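Local coordinates for protein YiiM (PDB 1O65) that is of unknown function but may, like its family, bind molybdenum and act as an oxidoreductase on nitrogenous compounds, at residues Y72-E75 against H76-Y79; W213-T216 against M217-R221. All blocks are in the same frame, centred on the assembly; numbering follows the deposited sequence.

Contact 1. Residues Y72-E75 against H76-Y79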
ATOM      1  N   TYR A  72       1.737  -4.856   3.406  1.00 25.53           N
ATOM      2  CA  TYR A  72       2.289  -5.771   2.393  1.00 25.53           C
ATOM      3  C   TYR A  72       1.756  -7.178   2.664  1.00 25.15           C
ATOM      4  O   TYR A  72       1.803  -7.729   3.771  1.00 23.64           O
ATOM      5  CB  TYR A  72       3.792  -5.733   2.280  1.00 26.68           C
ATOM      6  CG  TYR A  72       4.361  -6.225   0.964  1.00 28.38           C
ATOM      7  CD1 TYR A  72       4.211  -5.492  -0.203  1.00 28.43           C
ATOM      8  CD2 TYR A  72       5.066  -7.430   0.883  1.00 27.83           C
ATOM      9  CE1 TYR A  72       4.723  -5.914  -1.412  1.00 27.34           C
ATOM     10  CE2 TYR A  72       5.581  -7.859  -0.319  1.00 28.32           C
ATOM     11  CZ  TYR A  72       5.414  -7.104  -1.466  1.00 28.46           C
ATOM     12  OH  TYR A  72       5.927  -7.548  -2.666  1.00 26.87           O
ATOM     13  N   PRO A  73       1.127  -7.753   1.652  1.00 24.32           N
ATOM     14  CA  PRO A  73       0.575  -9.090   1.814  1.00 24.33           C
ATOM     15  C   PRO A  73       1.686 -10.107   1.957  1.00 25.16           C
ATOM     16  O   PRO A  73       2.618 -10.152   1.114  1.00 25.25           O
ATOM     17  CB  PRO A  73      -0.245  -9.309   0.558  1.00 24.26           C
ATOM     18  CG  PRO A  73      -0.471  -7.942  -0.032  1.00 24.96           C
ATOM     19  CD  PRO A  73       0.709  -7.105   0.393  1.00 23.59           C
ATOM     20  N   ARG A  74       1.614 -10.951   2.987  1.00 24.04           N
ATOM     21  CA  ARG A  74       2.585 -12.044   3.103  1.00 25.40           C
ATOM     22  C   ARG A  74       2.498 -12.979   1.895  1.00 25.24           C
ATOM     23  O   ARG A  74       3.511 -13.634   1.601  1.00 24.42           O
ATOM     24  CB  ARG A  74       2.429 -12.880   4.374  1.00 25.68           C
ATOM     25  CG  ARG A  74       2.847 -12.154   5.650  1.00 26.52           C
ATOM     26  CD  ARG A  74       3.015 -13.117   6.830  1.00 22.73           C
ATOM     27  NE  ARG A  74       1.715 -13.504   7.346  1.00 23.70           N
ATOM     28  CZ  ARG A  74       0.860 -12.960   8.170  1.00 23.94           C
ATOM     29  NH1 ARG A  74       1.060 -11.791   8.764  1.00 22.87           N
ATOM     30  NH2 ARG A  74      -0.292 -13.591   8.472  1.00 25.01           N
ATOM     31  N   GLU A  75       1.356 -13.122   1.220  1.00 24.05           N
ATOM     32  CA  GLU A  75       1.317 -13.958   0.013  1.00 25.66           C
ATOM     33  C   GLU A  75       2.478 -13.647  -0.939  1.00 26.28           C
ATOM     34  O   GLU A  75       3.077 -14.574  -1.498  1.00 25.49           O
ATOM     35  CB  GLU A  75      -0.001 -13.765  -0.731  1.00 24.21           C
ATOM     36  CG  GLU A  75      -1.261 -14.267  -0.078  1.00 24.89           C
ATOM     37  CD  GLU A  75      -1.910 -13.433   0.996  1.00 27.08           C
ATOM     38  OE1 GLU A  75      -1.302 -12.491   1.561  1.00 21.36           O
ATOM     39  OE2 GLU A  75      -3.098 -13.735   1.343  1.00 26.35           O
ATOM     40  N   HIS A  76       2.919 -12.388  -1.091  1.00 25.91           N
ATOM     41  CA  HIS A  76       3.966 -12.062  -2.035  1.00 25.81           C
ATOM     42  C   HIS A  76       5.336 -12.593  -1.684  1.00 25.78           C
ATOM     43  O   HIS A  76       6.190 -12.654  -2.577  1.00 24.70           O
ATOM     44  CB  HIS A  76       4.070 -10.557  -2.313  1.00 27.52           C
ATOM     45  CG  HIS A  76       2.805  -9.914  -2.769  1.00 26.14           C
ATOM     46  ND1 HIS A  76       1.860 -10.582  -3.514  1.00 28.58           N
ATOM     47  CD2 HIS A  76       2.331  -8.662  -2.580  1.00 25.81           C
ATOM     48  CE1 HIS A  76       0.831  -9.783  -3.731  1.00 29.77           C
ATOM     49  NE2 HIS A  76       1.114  -8.598  -3.188  1.00 29.12           N
ATOM     50  N   TYR A  77       5.632 -12.893  -0.432  1.00 27.38           N
ATOM     51  CA  TYR A  77       6.932 -13.450  -0.060  1.00 28.98           C
ATOM     52  C   TYR A  77       7.097 -14.836  -0.676  1.00 30.16           C
ATOM     53  O   TYR A  77       8.204 -15.211  -1.097  1.00 30.07           O
ATOM     54  CB  TYR A  77       7.120 -13.487   1.467  1.00 28.53           C
ATOM     55  CG  TYR A  77       7.285 -12.091   2.050  1.00 28.93           C
ATOM     56  CD1 TYR A  77       8.239 -11.230   1.534  1.00 27.93           C
ATOM     57  CD2 TYR A  77       6.440 -11.617   3.058  1.00 27.76           C
ATOM     58  CE1 TYR A  77       8.403  -9.961   2.053  1.00 27.93           C
ATOM     59  CE2 TYR A  77       6.583 -10.340   3.565  1.00 25.54           C
ATOM     60  CZ  TYR A  77       7.571  -9.517   3.062  1.00 26.00           C
ATOM     61  OH  TYR A  77       7.739  -8.251   3.544  1.00 24.59           O
ATOM     62  N   LEU A  78       6.017 -15.623  -0.707  1.00 29.73           N
ATOM     63  CA  LEU A  78       6.082 -16.927  -1.379  1.00 31.88           C
ATOM     64  C   LEU A  78       6.579 -16.709  -2.815  1.00 33.13           C
ATOM     65  O   LEU A  78       7.548 -17.325  -3.267  1.00 34.73           O
ATOM     66  CB  LEU A  78       4.702 -17.581  -1.436  1.00 30.39           C
ATOM     67  CG  LEU A  78       4.076 -17.928  -0.074  1.00 34.84           C
ATOM     68  CD1 LEU A  78       2.623 -18.367  -0.266  1.00 33.33           C
ATOM     69  CD2 LEU A  78       4.892 -19.023   0.613  1.00 28.35           C
ATOM     70  N   TYR A  79       5.917 -15.812  -3.550  1.00 32.09           N
ATOM     71  CA  TYR A  79       6.347 -15.517  -4.905  1.00 32.70           C
ATOM     72  C   TYR A  79       7.804 -15.063  -4.964  1.00 32.74           C
ATOM     73  O   TYR A  79       8.576 -15.535  -5.808  1.00 32.98           O
ATOM     74  CB  TYR A  79       5.432 -14.472  -5.547  1.00 32.51           C
ATOM     75  CG  TYR A  79       5.925 -14.035  -6.922  1.00 32.45           C
ATOM     76  CD1 TYR A  79       5.584 -14.723  -8.066  1.00 32.34           C
ATOM     77  CD2 TYR A  79       6.743 -12.927  -7.047  1.00 32.81           C
ATOM     78  CE1 TYR A  79       6.053 -14.316  -9.304  1.00 34.17           C
ATOM     79  CE2 TYR A  79       7.196 -12.505  -8.276  1.00 33.19           C
ATOM     80  CZ  TYR A  79       6.862 -13.204  -9.401  1.00 34.78           C
ATOM     81  OH  TYR A  79       7.338 -12.779 -10.626  1.00 35.67           O
TER
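In the beta-alpha-beta unit of strand 69-73, helix 75-83 and strand 100-102, Tyr72 and His76 meet in a T-shaped aromatic pair just where the strand turns into the helix. The imidazole presents its edge to the face of the phenol ring, with centroids 5.1 Å apart and planes at 69°. His76 CD2 makes the approach, 3.6 Å from Tyr72 CZ and toward the rim of that face. Tyr72 reaches it because its CG stands anti to the backbone N (chi1 -158°), which lays the ring over the start of the helix. Pro73 covers one face of the imidazole in a CH-pi contact, its CB 4.2 Å from the His76 ring centroid. Tyr77 completes the aromatic cluster, with its CZ 3.9 Å from Tyr72 CD2 and the two phenol rings at an oblique 59°. The backbone turns with bonds three residues apart: His76 N donates to Pro73 O at 3.2 Å and Tyr77 N to Arg74 O at 3.0 Å. The polar ends turn elsewhere: Tyr72 OH binds Trp80 and the carbonyl of Lys153, His76 NE2 binds Glu107, and Tyr77 OH binds Glu98. Aromatic residues with a polar rim suit this buried junction, since their carbon faces pack together while the bond of NE2 limits the flip of the imidazole, and the hydroxyl bonds anchor the ends of the tyrosines, whose ring rotation is set by packing.

Contact 2. Residues W213-T216 against M217-R221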
ATOM      1  N   TRP A 213      -1.593  10.911  -5.700  1.00 19.62           N
ATOM      2  CA  TRP A 213      -2.089  10.144  -6.859  1.00 21.01           C
ATOM      3  C   TRP A 213      -3.089  10.982  -7.643  1.00 21.37           C
ATOM      4  O   TRP A 213      -3.131  10.886  -8.869  1.00 21.70           O
ATOM      5  CB  TRP A 213      -2.627   8.781  -6.427  1.00 20.64           C
ATOM      6  CG  TRP A 213      -1.546   7.741  -6.383  1.00 21.43           C
ATOM      7  CD1 TRP A 213      -0.395   7.806  -5.652  1.00 19.97           C
ATOM      8  CD2 TRP A 213      -1.487   6.520  -7.132  1.00 18.94           C
ATOM      9  NE1 TRP A 213       0.359   6.686  -5.890  1.00 19.85           N
ATOM     10  CE2 TRP A 213      -0.274   5.885  -6.791  1.00 19.12           C
ATOM     11  CE3 TRP A 213      -2.331   5.915  -8.059  1.00 19.48           C
ATOM     12  CZ2 TRP A 213       0.114   4.659  -7.324  1.00 20.58           C
ATOM     13  CZ3 TRP A 213      -1.954   4.686  -8.592  1.00 22.82           C
ATOM     14  CH2 TRP A 213      -0.745   4.069  -8.229  1.00 21.10           C
ATOM     15  N   THR A 214      -3.885  11.818  -6.974  1.00 21.03           N
ATOM     16  CA  THR A 214      -4.818  12.712  -7.656  1.00 22.25           C
ATOM     17  C   THR A 214      -4.063  13.657  -8.591  1.00 22.96           C
ATOM     18  O   THR A 214      -4.399  13.873  -9.755  1.00 22.83           O
ATOM     19  CB  THR A 214      -5.602  13.544  -6.617  1.00 23.45           C
ATOM     20  OG1 THR A 214      -6.415  12.629  -5.841  1.00 24.66           O
ATOM     21  CG2 THR A 214      -6.476  14.576  -7.299  1.00 18.19           C
ATOM     22  N   ARG A 215      -2.980  14.223  -8.051  1.00 23.08           N
ATOM     23  CA  ARG A 215      -2.096  15.109  -8.782  1.00 23.41           C
ATOM     24  C   ARG A 215      -1.506  14.432 -10.008  1.00 21.98           C
ATOM     25  O   ARG A 215      -1.650  14.927 -11.130  1.00 22.44           O
ATOM     26  CB  ARG A 215      -0.971  15.578  -7.834  1.00 26.31           C
ATOM     27  CG  ARG A 215       0.034  16.484  -8.509  1.00 30.80           C
ATOM     28  CD  ARG A 215       1.192  16.830  -7.607  1.00 32.94           C
ATOM     29  NE  ARG A 215       1.934  17.965  -8.044  1.00 39.41           N
ATOM     30  CZ  ARG A 215       2.590  18.279  -9.127  1.00 42.49           C
ATOM     31  NH1 ARG A 215       2.679  17.440 -10.157  1.00 43.38           N
ATOM     32  NH2 ARG A 215       3.186  19.481  -9.188  1.00 41.37           N
ATOM     33  N   THR A 216      -0.896  13.259  -9.847  1.00 20.31           N
ATOM     34  CA  THR A 216      -0.307  12.559 -10.993  1.00 19.85           C
ATOM     35  C   THR A 216      -1.350  12.308 -12.079  1.00 20.30           C
ATOM     36  O   THR A 216      -1.138  12.555 -13.269  1.00 19.43           O
ATOM     37  CB  THR A 216       0.258  11.201 -10.561  1.00 17.74           C
ATOM     38  OG1 THR A 216       1.258  11.439  -9.569  1.00 19.51           O
ATOM     39  CG2 THR A 216       0.844  10.417 -11.727  1.00 17.37           C
ATOM     40  N   MET A 217      -2.488  11.755 -11.633  1.00 19.63           N
ATOM     41  CA  MET A 217      -3.525  11.437 -12.622  1.00 20.94           C
ATOM     42  C   MET A 217      -4.054  12.702 -13.240  1.00 19.51           C
ATOM     43  O   MET A 217      -4.170  12.744 -14.466  1.00 20.16           O
ATOM     44  CB  MET A 217      -4.607  10.518 -12.070  1.00 19.10           C
ATOM     45  CG  MET A 217      -4.006   9.201 -11.597  1.00 19.61           C
ATOM     46  SD  MET A 217      -3.247   8.291 -12.963  1.00 19.93           S
ATOM     47  CE  MET A 217      -2.023   7.328 -12.092  1.00 16.52           C
ATOM     48  N   GLN A 218      -4.279  13.750 -12.433  1.00 19.83           N
ATOM     49  CA  GLN A 218      -4.757  14.993 -13.075  1.00 19.97           C
ATOM     50  C   GLN A 218      -3.701  15.545 -14.032  1.00 19.89           C
ATOM     51  O   GLN A 218      -4.038  16.044 -15.111  1.00 18.05           O
ATOM     52  CB  GLN A 218      -5.145  16.036 -12.038  1.00 21.22           C
ATOM     53  CG  GLN A 218      -5.740  17.307 -12.642  1.00 23.58           C
ATOM     54  CD  GLN A 218      -7.054  17.085 -13.349  1.00 26.10           C
ATOM     55  OE1 GLN A 218      -8.120  16.809 -12.775  1.00 24.93           O
ATOM     56  NE2 GLN A 218      -7.017  17.221 -14.674  1.00 27.33           N
ATOM     57  N   LYS A 219      -2.403  15.471 -13.663  1.00 19.33           N
ATOM     58  CA  LYS A 219      -1.375  15.944 -14.588  1.00 21.93           C
ATOM     59  C   LYS A 219      -1.415  15.154 -15.899  1.00 21.18           C
ATOM     60  O   LYS A 219      -1.157  15.755 -16.951  1.00 22.54           O
ATOM     61  CB  LYS A 219       0.048  15.950 -14.080  1.00 20.77           C
ATOM     62  CG  LYS A 219       0.337  16.903 -12.933  1.00 24.25           C
ATOM     63  CD  LYS A 219      -0.095  18.305 -13.270  1.00 27.21           C
ATOM     64  CE  LYS A 219       0.445  19.331 -12.263  1.00 30.28           C
ATOM     65  NZ  LYS A 219       0.017  20.693 -12.712  1.00 30.41           N
ATOM     66  N   ARG A 220      -1.743  13.863 -15.849  1.00 19.93           N
ATOM     67  CA  ARG A 220      -1.781  13.128 -17.120  1.00 20.90           C
ATOM     68  C   ARG A 220      -2.925  13.606 -18.012  1.00 20.81           C
ATOM     69  O   ARG A 220      -2.714  13.720 -19.223  1.00 18.54           O
ATOM     70  CB  ARG A 220      -1.903  11.621 -16.887  1.00 20.13           C
ATOM     71  CG  ARG A 220      -0.609  11.037 -16.276  1.00 20.63           C
ATOM     72  CD  ARG A 220      -0.874   9.536 -16.063  1.00 21.64           C
ATOM     73  NE  ARG A 220       0.164   8.910 -15.269  1.00 21.36           N
ATOM     74  CZ  ARG A 220       0.272   7.591 -15.132  1.00 21.52           C
ATOM     75  NH1 ARG A 220      -0.610   6.805 -15.755  1.00 20.94           N
ATOM     76  NH2 ARG A 220       1.249   7.090 -14.405  1.00 19.50           N
ATOM     77  N   ARG A 221      -4.093  13.901 -17.434  1.00 19.59           N
ATOM     78  CA  ARG A 221      -5.223  14.310 -18.266  1.00 21.84           C
ATOM     79  C   ARG A 221      -4.911  15.608 -19.016  1.00 22.83           C
ATOM     80  O   ARG A 221      -5.226  15.680 -20.199  1.00 22.03           O
ATOM     81  CB  ARG A 221      -6.545  14.458 -17.510  1.00 17.57           C
ATOM     82  CG  ARG A 221      -6.918  13.246 -16.657  1.00 19.72           C
ATOM     83  CD  ARG A 221      -8.353  13.291 -16.195  1.00 18.34           C
ATOM     84  NE  ARG A 221      -9.319  13.189 -17.303  1.00 15.93           N
ATOM     85  CZ  ARG A 221     -10.566  13.625 -17.170  1.00 18.14           C
ATOM     86  NH1 ARG A 221     -10.944  14.171 -15.994  1.00 18.26           N
ATOM     87  NH2 ARG A 221     -11.423  13.525 -18.176  1.00 17.13           N
TER
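Lys219 N donates to Arg215 O at 2.7 Å with an N-H...O angle of 164°, a short, nearly straight alpha-helical bond in helix 211-223. Gln218 N to Thr214 O is equally short, and Met217 N to Trp213 O continues the same four-residue spacing at 3.0 Å. On the exposed side of this turn Arg215 and Lys219 meet. Arg215, CG anti to the backbone N (chi1 179°) and its chain extended, stretches outward, and Lys219 runs back toward it until its CE lies over one face of the guanidinium, 3.6 Å from Arg215 NH1. The contact is made by a methylene group, while the like-charged ends, Arg215 NH2 and Lys219 NZ, stay 4.9 Å apart.

Met217 belongs to the inner side. Bent at chi2 (-63°), it carries its methyl CE to 4.3 Å from Trp213 CE3 and, in the other direction, over the centre of the Arg220 guanidinium, 3.8 Å above its plane. The methyl thus lies between the indole and the flat cation. Thr216 lies alongside Arg220, pointing the same way, with its CG2 3.9 Å from Arg220 NE; its OG1 hydrogen-bonds Ser212 O, the preceding turn of the helix. The extended Arg220 spans the buried region to form a salt bridge with Glu227 and to donate to the carbonyl of Ala190, on helix 183-191. Trp213 packs edge-to-face with Trp191 of that same helix.

Within the family's three-helix region the chemistry is therefore divided. Long side chains with a charged end suit the exposed side, where their charges can probably be screened by solvent, whereas the buried arginine is held by a carboxylate and a main-chain carbonyl and covered on one face by methionine.

Contacts 1 and 2 are both local, but their centres lie about 29 Å apart on opposite sides of the chain's centre and their nearest atoms about 13 Å apart. Contact 1 spans a change of element, strand to helix, in the MOSC region; contact 2 stays within one helix of the three-helix region. Each is partly buried. In the first, the buried part is an aromatic cluster whose polar rims are bonded outward; in the second it is a tryptophan, a methionine and a charge-paired arginine, with the arginine-lysine pair on the exposed side. Backbone bonds of three-residue span mark the strand-to-helix junction, whereas four-residue bonds run through contact 2.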